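Local coordinates for Pol protein (Human T-cell leukemia virus type I, PDB 6TJU) that forms, in this chain, the SH3-like C-terminal domain of the viral integrase, which probably binds DNA during insertion of the viral genome into host DNA, at residues A[31-36]-A[48-53]; A[13-18]-A[39-44]; A[23-28]-A[55-60]. All blocks are in the same frame, centred on the assembly; numbering follows the deposited sequence.

Interaction 1 (A[31-36]-A[48-53])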
ATOM      1  N   ALA A  31      -4.813   1.996   2.497  1.00 44.46           N
ATOM      2  CA  ALA A  31      -3.866   3.112   2.724  1.00 44.15           C
ATOM      3  C   ALA A  31      -4.370   3.906   3.929  1.00 47.83           C
ATOM      4  O   ALA A  31      -5.615   4.084   4.070  1.00 49.54           O
ATOM      5  CB  ALA A  31      -3.697   3.973   1.490  1.00 44.78           C
ATOM      6  N   LEU A  32      -3.446   4.284   4.815  1.00 49.68           N
ATOM      7  CA  LEU A  32      -3.786   5.041   6.039  1.00 45.90           C
ATOM      8  C   LEU A  32      -3.779   6.515   5.689  1.00 56.35           C
ATOM      9  O   LEU A  32      -4.548   7.239   6.269  1.00 55.10           O
ATOM     10  CB  LEU A  32      -2.763   4.768   7.133  1.00 50.39           C
ATOM     11  CG  LEU A  32      -2.688   3.329   7.636  1.00 52.28           C
ATOM     12  CD1 LEU A  32      -1.673   3.229   8.739  1.00 52.03           C
ATOM     13  CD2 LEU A  32      -4.044   2.797   8.114  1.00 63.86           C
ATOM     14  N   GLN A  33      -2.897   6.923   4.783  1.00 56.36           N
ATOM     15  CA  GLN A  33      -2.940   8.267   4.197  1.00 51.91           C
ATOM     16  C   GLN A  33      -2.272   8.241   2.841  1.00 53.28           C
ATOM     17  O   GLN A  33      -1.426   7.328   2.617  1.00 51.74           O
ATOM     18  CB  GLN A  33      -2.221   9.262   5.096  1.00 62.53           C
ATOM     19  CG  GLN A  33      -2.778  10.662   4.941  1.00 68.34           C
ATOM     20  CD  GLN A  33      -2.338  11.377   6.174  1.00 71.95           C
ATOM     21  OE1 GLN A  33      -1.429  12.192   6.132  1.00 80.41           O
ATOM     22  NE2 GLN A  33      -2.907  10.955   7.290  1.00 72.22           N
ATOM     23  N   GLU A  34      -2.647   9.235   2.024  1.00 61.83           N
ATOM     24  CA  GLU A  34      -2.124   9.527   0.660  1.00 70.32           C
ATOM     25  C   GLU A  34      -1.457  10.919   0.617  1.00 63.84           C
ATOM     26  O   GLU A  34      -1.952  11.847   1.240  1.00 63.82           O
ATOM     27  CB  GLU A  34      -3.279   9.546  -0.340  1.00 66.83           C
ATOM     28  CG  GLU A  34      -4.268   8.429  -0.169  1.00 68.67           C
ATOM     29  CD  GLU A  34      -4.049   7.362  -1.202  1.00 78.43           C
ATOM     30  OE1 GLU A  34      -4.930   6.496  -1.381  1.00 90.04           O
ATOM     31  OE2 GLU A  34      -2.981   7.431  -1.816  1.00 77.69           O
ATOM     32  N   ALA A  35      -0.379  11.063  -0.143  1.00 62.95           N
ATOM     33  CA  ALA A  35       0.331  12.327  -0.390  1.00 58.42           C
ATOM     34  C   ALA A  35       0.776  12.307  -1.838  1.00 60.24           C
ATOM     35  O   ALA A  35       0.574  11.265  -2.491  1.00 60.05           O
ATOM     36  CB  ALA A  35       1.507  12.426   0.542  1.00 69.34           C
ATOM     37  N   ALA A  36       1.393  13.394  -2.300  1.00 56.73           N
ATOM     38  CA  ALA A  36       1.903  13.494  -3.678  1.00 57.31           C
ATOM     39  C   ALA A  36       2.963  12.409  -3.851  1.00 51.36           C
ATOM     40  O   ALA A  36       3.916  12.359  -3.071  1.00 60.50           O
ATOM     41  CB  ALA A  36       2.465  14.886  -3.949  1.00 58.33           C
ATOM     42  N   ALA A  48       4.354   1.530   9.493  1.00 50.45           N
ATOM     43  CA  ALA A  48       3.856   1.902   8.159  1.00 44.19           C
ATOM     44  C   ALA A  48       4.916   2.715   7.405  1.00 47.64           C
ATOM     45  O   ALA A  48       5.786   3.438   7.989  1.00 47.09           O
ATOM     46  CB  ALA A  48       2.559   2.626   8.291  1.00 44.97           C
ATOM     47  N   GLN A  49       4.847   2.585   6.101  1.00 54.46           N
ATOM     48  CA  GLN A  49       5.877   3.099   5.197  1.00 54.03           C
ATOM     49  C   GLN A  49       5.154   3.863   4.095  1.00 55.05           C
ATOM     50  O   GLN A  49       4.035   3.454   3.668  1.00 52.79           O
ATOM     51  CB  GLN A  49       6.735   1.950   4.689  1.00 60.96           C
ATOM     52  CG  GLN A  49       8.008   2.440   4.020  1.00 74.81           C
ATOM     53  CD  GLN A  49       9.023   1.334   3.935  1.00 79.33           C
ATOM     54  OE1 GLN A  49       8.831   0.255   4.505  1.00 75.94           O
ATOM     55  NE2 GLN A  49      10.102   1.592   3.213  1.00 92.18           N
ATOM     56  N   TRP A  50       5.754   4.986   3.729  1.00 53.81           N
ATOM     57  CA  TRP A  50       5.385   5.802   2.564  1.00 51.44           C
ATOM     58  C   TRP A  50       5.943   5.104   1.322  1.00 55.50           C
ATOM     59  O   TRP A  50       7.177   5.054   1.149  1.00 50.47           O
ATOM     60  CB  TRP A  50       5.916   7.224   2.744  1.00 56.46           C
ATOM     61  CG  TRP A  50       5.171   8.010   3.766  1.00 54.24           C
ATOM     62  CD1 TRP A  50       5.583   8.341   5.026  1.00 62.30           C
ATOM     63  CD2 TRP A  50       3.898   8.625   3.574  1.00 54.34           C
ATOM     64  NE1 TRP A  50       4.634   9.110   5.646  1.00 63.52           N
ATOM     65  CE2 TRP A  50       3.581   9.289   4.777  1.00 61.98           C
ATOM     66  CE3 TRP A  50       3.001   8.672   2.499  1.00 52.72           C
ATOM     67  CZ2 TRP A  50       2.393  10.009   4.933  1.00 60.78           C
ATOM     68  CZ3 TRP A  50       1.822   9.368   2.665  1.00 55.02           C
ATOM     69  CH2 TRP A  50       1.513  10.005   3.869  1.00 56.93           C
ATOM     70  N   ILE A  51       5.051   4.496   0.547  1.00 50.44           N
ATOM     71  CA  ILE A  51       5.413   3.721  -0.665  1.00 52.41           C
ATOM     72  C   ILE A  51       5.147   4.625  -1.846  1.00 49.77           C
ATOM     73  O   ILE A  51       4.028   5.108  -2.011  1.00 48.63           O
ATOM     74  CB  ILE A  51       4.627   2.409  -0.832  1.00 51.23           C
ATOM     75  CG1 ILE A  51       4.530   1.585   0.451  1.00 56.81           C
ATOM     76  CG2 ILE A  51       5.234   1.619  -1.983  1.00 48.47           C
ATOM     77  CD1 ILE A  51       5.854   1.012   0.879  1.00 57.23           C
ATOM     78  N   PRO A  52       6.160   4.810  -2.711  1.00 49.03           N
ATOM     79  CA  PRO A  52       5.975   5.611  -3.906  1.00 47.34           C
ATOM     80  C   PRO A  52       5.017   4.871  -4.848  1.00 46.44           C
ATOM     81  O   PRO A  52       4.977   3.627  -4.804  1.00 46.08           O
ATOM     82  CB  PRO A  52       7.380   5.730  -4.487  1.00 47.44           C
ATOM     83  CG  PRO A  52       8.069   4.480  -4.019  1.00 48.41           C
ATOM     84  CD  PRO A  52       7.506   4.194  -2.645  1.00 54.59           C
ATOM     85  N   TRP A  53       4.317   5.659  -5.679  1.00 47.67           N
ATOM     86  CA  TRP A  53       3.304   5.177  -6.647  1.00 50.50           C
ATOM     87  C   TRP A  53       3.865   4.067  -7.545  1.00 56.86           C
ATOM     88  O   TRP A  53       3.088   3.170  -7.896  1.00 54.56           O
ATOM     89  CB  TRP A  53       2.742   6.328  -7.483  1.00 53.65           C
ATOM     90  CG  TRP A  53       1.858   7.241  -6.701  1.00 56.58           C
ATOM     91  CD1 TRP A  53       1.289   7.009  -5.473  1.00 59.67           C
ATOM     92  CD2 TRP A  53       1.402   8.526  -7.143  1.00 63.76           C
ATOM     93  NE1 TRP A  53       0.553   8.099  -5.094  1.00 58.90           N
ATOM     94  CE2 TRP A  53       0.585   9.029  -6.112  1.00 66.97           C
ATOM     95  CE3 TRP A  53       1.596   9.290  -8.309  1.00 70.95           C
ATOM     96  CZ2 TRP A  53      -0.032  10.278  -6.230  1.00 71.86           C
ATOM     97  CZ3 TRP A  53       0.993  10.529  -8.418  1.00 72.18           C
ATOM     98  CH2 TRP A  53       0.183  11.009  -7.385  1.00 75.05           C
TER
HETATM   99  O   HOH W   1      -1.014   9.053  -3.187  1.00 62.23           O

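Interaction 2 (A[13-18]-A[39-44])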
ATOM      1  N   TYR A  13      -4.297  -0.984  -1.960  1.00 39.72           N
ATOM      2  CA  TYR A  13      -3.179  -1.173  -2.880  1.00 38.40           C
ATOM      3  C   TYR A  13      -2.444  -2.473  -2.630  1.00 34.75           C
ATOM      4  O   TYR A  13      -2.063  -2.804  -1.486  1.00 33.56           O
ATOM      5  CB  TYR A  13      -2.142  -0.051  -2.809  1.00 37.78           C
ATOM      6  CG  TYR A  13      -2.630   1.340  -3.064  1.00 42.96           C
ATOM      7  CD1 TYR A  13      -2.591   1.892  -4.335  1.00 44.03           C
ATOM      8  CD2 TYR A  13      -2.988   2.157  -2.008  1.00 41.75           C
ATOM      9  CE1 TYR A  13      -3.006   3.185  -4.573  1.00 45.59           C
ATOM     10  CE2 TYR A  13      -3.382   3.449  -2.216  1.00 46.12           C
ATOM     11  CZ  TYR A  13      -3.398   3.974  -3.504  1.00 54.44           C
ATOM     12  OH  TYR A  13      -3.777   5.291  -3.690  1.00 54.70           O
ATOM     13  N   TYR A  14      -2.139  -3.146  -3.722  1.00 35.70           N
ATOM     14  CA  TYR A  14      -0.960  -4.044  -3.792  1.00 35.23           C
ATOM     15  C   TYR A  14       0.294  -3.168  -3.671  1.00 35.22           C
ATOM     16  O   TYR A  14       0.309  -2.038  -4.161  1.00 38.92           O
ATOM     17  CB  TYR A  14      -0.935  -4.829  -5.103  1.00 38.43           C
ATOM     18  CG  TYR A  14      -2.079  -5.789  -5.345  1.00 38.10           C
ATOM     19  CD1 TYR A  14      -2.060  -7.084  -4.822  1.00 40.37           C
ATOM     20  CD2 TYR A  14      -3.178  -5.414  -6.113  1.00 41.20           C
ATOM     21  CE1 TYR A  14      -3.072  -7.982  -5.099  1.00 41.06           C
ATOM     22  CE2 TYR A  14      -4.212  -6.305  -6.378  1.00 43.14           C
ATOM     23  CZ  TYR A  14      -4.163  -7.595  -5.864  1.00 43.28           C
ATOM     24  OH  TYR A  14      -5.174  -8.499  -6.070  1.00 43.31           O
ATOM     25  N   PHE A  15       1.329  -3.687  -3.012  1.00 35.86           N
ATOM     26  CA  PHE A  15       2.569  -2.940  -2.760  1.00 39.70           C
ATOM     27  C   PHE A  15       3.784  -3.872  -2.830  1.00 41.82           C
ATOM     28  O   PHE A  15       3.678  -5.092  -2.533  1.00 37.41           O
ATOM     29  CB  PHE A  15       2.471  -2.120  -1.452  1.00 37.50           C
ATOM     30  CG  PHE A  15       2.502  -2.921  -0.177  1.00 35.33           C
ATOM     31  CD1 PHE A  15       1.324  -3.471   0.325  1.00 36.96           C
ATOM     32  CD2 PHE A  15       3.685  -3.156   0.505  1.00 41.45           C
ATOM     33  CE1 PHE A  15       1.328  -4.237   1.478  1.00 39.06           C
ATOM     34  CE2 PHE A  15       3.687  -3.957   1.646  1.00 39.95           C
ATOM     35  CZ  PHE A  15       2.515  -4.487   2.131  1.00 38.26           C
ATOM     36  N   LYS A  16       4.918  -3.280  -3.237  1.00 47.53           N
ATOM     37  CA  LYS A  16       6.276  -3.848  -3.068  1.00 51.62           C
ATOM     38  C   LYS A  16       7.064  -2.899  -2.166  1.00 60.57           C
ATOM     39  O   LYS A  16       6.795  -1.696  -2.171  1.00 60.66           O
ATOM     40  CB  LYS A  16       6.914  -4.063  -4.444  1.00 47.19           C
ATOM     41  CG  LYS A  16       6.360  -5.260  -5.172  1.00 50.01           C
ATOM     42  CD  LYS A  16       7.006  -5.564  -6.502  1.00 50.48           C
ATOM     43  CE  LYS A  16       6.402  -6.838  -7.067  1.00 48.82           C
ATOM     44  NZ  LYS A  16       7.002  -7.233  -8.362  1.00 58.51           N
ATOM     45  N   LEU A  17       7.987  -3.422  -1.378  1.00 64.45           N
ATOM     46  CA  LEU A  17       8.774  -2.542  -0.486  1.00 74.07           C
ATOM     47  C   LEU A  17       9.892  -1.892  -1.270  1.00 79.44           C
ATOM     48  O   LEU A  17      10.651  -2.597  -1.933  1.00 88.77           O
ATOM     49  CB  LEU A  17       9.336  -3.371   0.651  1.00 78.77           C
ATOM     50  CG  LEU A  17       8.242  -3.940   1.535  1.00 77.49           C
ATOM     51  CD1 LEU A  17       8.575  -5.372   1.944  1.00 80.87           C
ATOM     52  CD2 LEU A  17       8.003  -3.024   2.721  1.00 66.52           C
ATOM     53  N   PRO A  18      10.062  -0.555  -1.117  1.00 99.53           N
ATOM     54  CA  PRO A  18      10.966   0.230  -1.963  1.00 96.83           C
ATOM     55  C   PRO A  18      12.416  -0.263  -2.003  1.00 94.55           C
ATOM     56  O   PRO A  18      13.107   0.118  -2.938  1.00 92.93           O
ATOM     57  CB  PRO A  18      10.921   1.647  -1.366  1.00 91.33           C
ATOM     58  CG  PRO A  18      10.362   1.447   0.018  1.00 97.05           C
ATOM     59  CD  PRO A  18       9.407   0.278  -0.092  1.00 94.97           C
ATOM     60  N   ALA A  39       1.735   6.539  -0.889  1.00 45.33           N
ATOM     61  CA  ALA A  39       0.664   6.182   0.065  1.00 40.92           C
ATOM     62  C   ALA A  39       1.292   5.590   1.321  1.00 46.63           C
ATOM     63  O   ALA A  39       2.370   4.916   1.235  1.00 46.37           O
ATOM     64  CB  ALA A  39      -0.312   5.219  -0.566  1.00 43.43           C
ATOM     65  N   LEU A  40       0.655   5.833   2.464  1.00 45.85           N
ATOM     66  CA  LEU A  40       1.130   5.271   3.753  1.00 47.84           C
ATOM     67  C   LEU A  40       0.464   3.911   3.960  1.00 43.87           C
ATOM     68  O   LEU A  40      -0.754   3.842   4.181  1.00 46.41           O
ATOM     69  CB  LEU A  40       0.835   6.237   4.896  1.00 45.96           C
ATOM     70  CG  LEU A  40       1.385   5.815   6.246  1.00 46.94           C
ATOM     71  CD1 LEU A  40       2.901   5.741   6.243  1.00 53.18           C
ATOM     72  CD2 LEU A  40       0.909   6.789   7.289  1.00 50.47           C
ATOM     73  N   ILE A  41       1.270   2.870   3.866  1.00 44.82           N
ATOM     74  CA  ILE A  41       0.809   1.461   3.851  1.00 46.18           C
ATOM     75  C   ILE A  41       1.265   0.785   5.130  1.00 45.66           C
ATOM     76  O   ILE A  41       2.427   0.873   5.464  1.00 46.65           O
ATOM     77  CB  ILE A  41       1.358   0.709   2.632  1.00 48.41           C
ATOM     78  CG1 ILE A  41       1.037   1.396   1.292  1.00 47.85           C
ATOM     79  CG2 ILE A  41       0.850  -0.715   2.708  1.00 44.00           C
ATOM     80  CD1 ILE A  41      -0.437   1.745   1.079  1.00 57.65           C
ATOM     81  N   PRO A  42       0.377   0.075   5.862  1.00 46.59           N
ATOM     82  CA  PRO A  42       0.811  -0.803   6.942  1.00 44.02           C
ATOM     83  C   PRO A  42       1.669  -1.939   6.381  1.00 49.69           C
ATOM     84  O   PRO A  42       1.195  -2.619   5.520  1.00 48.03           O
ATOM     85  CB  PRO A  42      -0.488  -1.367   7.528  1.00 47.30           C
ATOM     86  CG  PRO A  42      -1.578  -0.420   7.070  1.00 46.55           C
ATOM     87  CD  PRO A  42      -1.088   0.154   5.764  1.00 47.95           C
ATOM     88  N   VAL A  43       2.905  -2.084   6.860  1.00 51.87           N
ATOM     89  CA  VAL A  43       3.871  -3.116   6.384  1.00 52.78           C
ATOM     90  C   VAL A  43       4.204  -4.103   7.515  1.00 59.36           C
ATOM     91  O   VAL A  43       4.853  -5.110   7.228  1.00 65.78           O
ATOM     92  CB  VAL A  43       5.136  -2.469   5.762  1.00 58.53           C
ATOM     93  CG1 VAL A  43       4.809  -1.487   4.612  1.00 56.89           C
ATOM     94  CG2 VAL A  43       6.049  -1.816   6.806  1.00 56.70           C
ATOM     95  N   SER A  44       3.768  -3.855   8.749  1.00 58.55           N
ATOM     96  CA  SER A  44       3.920  -4.779   9.899  1.00 58.23           C
ATOM     97  C   SER A  44       2.889  -4.406  10.961  1.00 58.55           C
ATOM     98  O   SER A  44       2.097  -3.469  10.787  1.00 58.35           O
ATOM     99  CB  SER A  44       5.337  -4.738  10.457  1.00 59.99           C
ATOM    100  OG  SER A  44       5.640  -3.432  10.969  1.00 62.63           O
TER

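Interaction 3 (A[23-28]-A[55-60])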
ATOM      1  N   ARG A  23      10.182  -9.744  -4.918  1.00 49.82           N
ATOM      2  CA  ARG A  23       9.766 -10.525  -6.113  1.00 55.90           C
ATOM      3  C   ARG A  23       8.266 -10.784  -6.087  1.00 51.07           C
ATOM      4  O   ARG A  23       7.708 -11.168  -7.095  1.00 55.99           O
ATOM      5  CB  ARG A  23      10.580 -11.808  -6.226  1.00 60.62           C
ATOM      6  CG  ARG A  23      11.904 -11.516  -6.904  1.00 63.30           C
ATOM      7  CD  ARG A  23      13.009 -11.979  -6.036  1.00 69.84           C
ATOM      8  NE  ARG A  23      14.292 -11.608  -6.588  1.00 79.09           N
ATOM      9  CZ  ARG A  23      15.429 -12.238  -6.311  1.00 78.64           C
ATOM     10  NH1 ARG A  23      15.423 -13.293  -5.505  1.00 72.15           N
ATOM     11  NH2 ARG A  23      16.563 -11.825  -6.856  1.00 90.75           N
ATOM     12  N   GLN A  24       7.623 -10.503  -4.972  1.00 47.16           N
ATOM     13  CA  GLN A  24       6.196 -10.784  -4.809  1.00 42.91           C
ATOM     14  C   GLN A  24       5.507  -9.471  -4.482  1.00 36.39           C
ATOM     15  O   GLN A  24       6.027  -8.678  -3.719  1.00 38.41           O
ATOM     16  CB  GLN A  24       5.957 -11.786  -3.683  1.00 45.26           C
ATOM     17  CG  GLN A  24       6.728 -13.063  -3.826  1.00 46.60           C
ATOM     18  CD  GLN A  24       6.680 -13.785  -2.516  1.00 48.50           C
ATOM     19  OE1 GLN A  24       7.523 -13.572  -1.657  1.00 70.52           O
ATOM     20  NE2 GLN A  24       5.682 -14.604  -2.332  1.00 44.18           N
ATOM     21  N   TRP A  25       4.305  -9.313  -4.989  1.00 37.42           N
ATOM     22  CA  TRP A  25       3.407  -8.265  -4.495  1.00 35.09           C
ATOM     23  C   TRP A  25       2.883  -8.682  -3.108  1.00 37.31           C
ATOM     24  O   TRP A  25       2.825  -9.905  -2.796  1.00 36.53           O
ATOM     25  CB  TRP A  25       2.314  -8.018  -5.502  1.00 34.22           C
ATOM     26  CG  TRP A  25       2.733  -7.338  -6.756  1.00 36.61           C
ATOM     27  CD1 TRP A  25       2.951  -7.920  -7.975  1.00 37.38           C
ATOM     28  CD2 TRP A  25       2.898  -5.928  -6.955  1.00 41.17           C
ATOM     29  NE1 TRP A  25       3.279  -6.977  -8.904  1.00 37.09           N
ATOM     30  CE2 TRP A  25       3.285  -5.745  -8.304  1.00 41.31           C
ATOM     31  CE3 TRP A  25       2.801  -4.814  -6.123  1.00 40.83           C
ATOM     32  CZ2 TRP A  25       3.536  -4.487  -8.840  1.00 43.34           C
ATOM     33  CZ3 TRP A  25       3.118  -3.567  -6.632  1.00 41.78           C
ATOM     34  CH2 TRP A  25       3.438  -3.405  -7.974  1.00 42.17           C
ATOM     35  N   LYS A  26       2.643  -7.684  -2.265  1.00 34.31           N
ATOM     36  CA  LYS A  26       2.084  -7.846  -0.913  1.00 38.01           C
ATOM     37  C   LYS A  26       0.693  -7.156  -0.973  1.00 36.88           C
ATOM     38  O   LYS A  26       0.432  -6.293  -1.857  1.00 37.30           O
ATOM     39  CB  LYS A  26       3.112  -7.357   0.144  1.00 38.02           C
ATOM     40  N   GLY A  27      -0.212  -7.555  -0.106  1.00 36.51           N
ATOM     41  CA  GLY A  27      -1.518  -6.868   0.040  1.00 38.54           C
ATOM     42  C   GLY A  27      -2.622  -7.543  -0.763  1.00 38.83           C
ATOM     43  O   GLY A  27      -2.554  -8.757  -1.027  1.00 40.09           O
ATOM     44  N   PRO A  28      -3.665  -6.799  -1.231  1.00 38.49           N
ATOM     45  CA  PRO A  28      -3.828  -5.362  -1.028  1.00 37.33           C
ATOM     46  C   PRO A  28      -4.011  -4.967   0.440  1.00 34.57           C
ATOM     47  O   PRO A  28      -4.475  -5.811   1.243  1.00 41.45           O
ATOM     48  CB  PRO A  28      -5.114  -5.021  -1.800  1.00 37.95           C
ATOM     49  CG  PRO A  28      -5.256  -6.128  -2.807  1.00 37.45           C
ATOM     50  CD  PRO A  28      -4.701  -7.344  -2.112  1.00 37.04           C
ATOM     51  N   LEU A  55       5.669   1.700  -6.931  1.00 50.84           N
ATOM     52  CA  LEU A  55       5.607   0.391  -6.226  1.00 48.61           C
ATOM     53  C   LEU A  55       4.205   0.051  -5.692  1.00 51.17           C
ATOM     54  O   LEU A  55       4.091  -0.795  -4.762  1.00 48.39           O
ATOM     55  CB  LEU A  55       6.675   0.406  -5.139  1.00 47.88           C
ATOM     56  CG  LEU A  55       8.086   0.561  -5.698  1.00 51.27           C
ATOM     57  CD1 LEU A  55       9.047   0.795  -4.558  1.00 57.60           C
ATOM     58  CD2 LEU A  55       8.528  -0.635  -6.534  1.00 53.26           C
ATOM     59  N   LEU A  56       3.172   0.646  -6.290  1.00 45.61           N
ATOM     60  CA  LEU A  56       1.759   0.424  -5.916  1.00 45.01           C
ATOM     61  C   LEU A  56       0.935   0.023  -7.128  1.00 43.80           C
ATOM     62  O   LEU A  56       1.228   0.447  -8.254  1.00 46.12           O
ATOM     63  CB  LEU A  56       1.133   1.676  -5.308  1.00 44.83           C
ATOM     64  CG  LEU A  56       1.757   2.139  -4.003  1.00 41.51           C
ATOM     65  CD1 LEU A  56       1.063   3.413  -3.555  1.00 42.05           C
ATOM     66  CD2 LEU A  56       1.621   1.038  -2.964  1.00 42.51           C
ATOM     67  N   LYS A  57      -0.088  -0.778  -6.850  1.00 41.66           N
ATOM     68  CA  LYS A  57      -1.153  -1.049  -7.836  1.00 46.02           C
ATOM     69  C   LYS A  57      -2.482  -0.887  -7.105  1.00 44.65           C
ATOM     70  O   LYS A  57      -2.663  -1.513  -6.051  1.00 46.42           O
ATOM     71  CB  LYS A  57      -1.013  -2.431  -8.500  1.00 43.53           C
ATOM     72  CG  LYS A  57       0.216  -2.664  -9.360  1.00 49.83           C
ATOM     73  CD  LYS A  57       0.182  -2.002 -10.711  1.00 50.01           C
ATOM     74  CE  LYS A  57       1.445  -2.328 -11.468  1.00 58.94           C
ATOM     75  NZ  LYS A  57       1.436  -1.711 -12.818  1.00 67.64           N
ATOM     76  N   ARG A  58      -3.363  -0.062  -7.660  1.00 49.22           N
ATOM     77  CA  ARG A  58      -4.709   0.240  -7.118  1.00 46.69           C
ATOM     78  C   ARG A  58      -5.651  -0.974  -7.278  1.00 48.42           C
ATOM     79  O   ARG A  58      -6.045  -1.347  -8.421  1.00 52.06           O
ATOM     80  CB  ARG A  58      -5.190   1.506  -7.825  1.00 52.20           C
ATOM     81  CG  ARG A  58      -6.616   1.896  -7.500  1.00 56.99           C
ATOM     82  CD  ARG A  58      -6.743   2.299  -6.065  1.00 63.95           C
ATOM     83  NE  ARG A  58      -7.987   3.031  -5.928  1.00 72.01           N
ATOM     84  CZ  ARG A  58      -8.152   4.302  -6.253  1.00 72.57           C
ATOM     85  NH1 ARG A  58      -7.151   5.000  -6.756  1.00 74.04           N
ATOM     86  NH2 ARG A  58      -9.331   4.869  -6.071  1.00 84.86           N
ATOM     87  N   ALA A  59      -6.068  -1.556  -6.155  1.00 41.04           N
ATOM     88  CA  ALA A  59      -7.060  -2.638  -6.113  1.00 42.79           C
ATOM     89  C   ALA A  59      -8.446  -2.033  -5.992  1.00 46.35           C
ATOM     90  O   ALA A  59      -8.532  -0.905  -5.575  1.00 48.66           O
ATOM     91  CB  ALA A  59      -6.764  -3.573  -4.964  1.00 45.70           C
ATOM     92  N   ALA A  60      -9.479  -2.786  -6.366  1.00 50.74           N
ATOM     93  CA  ALA A  60     -10.893  -2.378  -6.178  1.00 52.04           C
ATOM     94  C   ALA A  60     -11.156  -2.265  -4.680  1.00 50.23           C
ATOM     95  O   ALA A  60     -10.627  -3.068  -3.920  1.00 54.42           O
ATOM     96  CB  ALA A  60     -11.838  -3.373  -6.818  1.00 57.79           C
TER

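Interaction 1 (A[31-36]-A[48-53])
Leu32 reaches the other segment with one methyl, CD1, which lies 4.3 Å from Ala48 CB where strand 48-52 begins. At Gln33 it is the start of the side chain that counts: CB sits 4.0 Å from Trp50 CH2, and the carbonyl O approaches the neighbouring ring atom CZ3. Glu34 turns its CB away, yet its carboxylate comes back: OE1 is hydrogen-bonded to the Tyr13 hydroxyl, and OE2 faces a water that accepts a hydrogen bond from Trp53 NE1 (2.6 Å), in the plane of that indole at its edge. This water is also within hydrogen-bonding distance of Glu34 OE2 (2.9 Å) and Ala35 O (2.8 Å). Ala35 packs its CB on Trp50 CZ3 at 3.7 Å. Chi1 of Trp50 (-73°) puts CG beside the backbone N, and from there the indole extends until CZ3 and CH2 reach Ala35 and Gln33. No direct hydrogen bond links the segments. Strands 33-35 and 48-52 run in broadly the same direction, their axes 37° apart and 8.8 Å at closest approach, as the outer strands of an antiparallel sheet whose middle strand, 38-42, bonds to both; Trp50 and Ala48 also rest on its Leu40.

Interaction 2 (A[13-18]-A[39-44])
Phe15 lays one face of its ring against the CG2 methyl of Ile41, a CH-pi contact with the carbon 3.8 Å from the ring centroid and 18° off the ring normal. The methyl is offset toward the rim, nearest to Phe15 CD1 at 3.7 Å, and the two side chains slide past each other in opposite directions. Ile41 CG2, anti to its backbone N, is the branch turned onto the Phe15 ring, while CG1 carries CD1 to Tyr13. The far part of the ring meets Val43, with CE2 4.0 Å from CG1. That same Val43 methyl also receives Leu17 CD2 at 4.0 Å, so it is shared by two side chains of the 13-18 segment. At the other end, Tyr13 crosses Ile41 at about a right angle: its CD2 lies 4.0 Å from Ile41 CD1, and its CE2 is 3.9 Å from Ala39 CB. Strands 13-15 and 39-42 belong to different sheets and cross at 76°, the nearly orthogonal packing of an SH3-like barrel, and Leu56 adds to the core beside Tyr13, Phe15 and Ala39. The contact therefore rests on apolar fit, methyl on ring and methyl on methyl, with no hydrogen bond between the segments to fix it, and the Tyr13 hydroxyl is satisfied beyond it by Glu34 OE1.

Interaction 3 (A[23-28]-A[55-60])
The outer strands of the antiparallel sheet 26-30, 12-15, 56-59 in this SH3-like domain come together here, along with Trp25, the loop residue that leads into 26-30. Trp25 carries the larger share. Its six-membered ring takes Lys57 CG over one face, in a CH-pi contact with that carbon 4.0 Å from the centroid of the ring and 29° off its normal. The nearest ring atom, Trp25 CH2, is 3.6 Å from Lys57 CG. The bend at chi2 of Lys57 (-76°) turns CD, and farther out CE also comes near the indole, 4.0 Å from Trp25 CZ2. At the edge of the ring and near its plane lies the backbone of the other segment, with Leu55 O 3.5 Å from Trp25 CZ3. A second, smaller contact forms at Pro28, which follows a cis peptide bond after Gly27: its CG touches Ala59 CB at 3.7 Å. Between the two outer strands runs 12-15, hydrogen-bonded on one side to Lys26 through Phe15 and on the other to Ala59 through Trp12. Tyr14 of this middle strand touches both Trp25 and Pro28, and Lys16 just beyond it makes a cation-pi interaction with the Trp25 indole.

In the fold
Interaction 2 is the most buried of the three and joins the two sheets, whereas interactions 1 and 3 lie nearer the surface, on opposite sides of the chain's centre and about 13 Å apart between centres. Each of these outer contacts links the edge strands of one sheet across its middle strand, and those two middle strands, 12-15 and 38-42, are the ones that face each other in interaction 2. Backbone pairs, probably hydrogen-bonded, such as Gln33 O to Leu40 N and Phe15 O to Lys26 N, tie the contacts together. Inside, apolar atoms make the contact; at the surface small apolar contacts are joined by tryptophans that take a bridging water (Trp53) or a lysine methylene (Trp25).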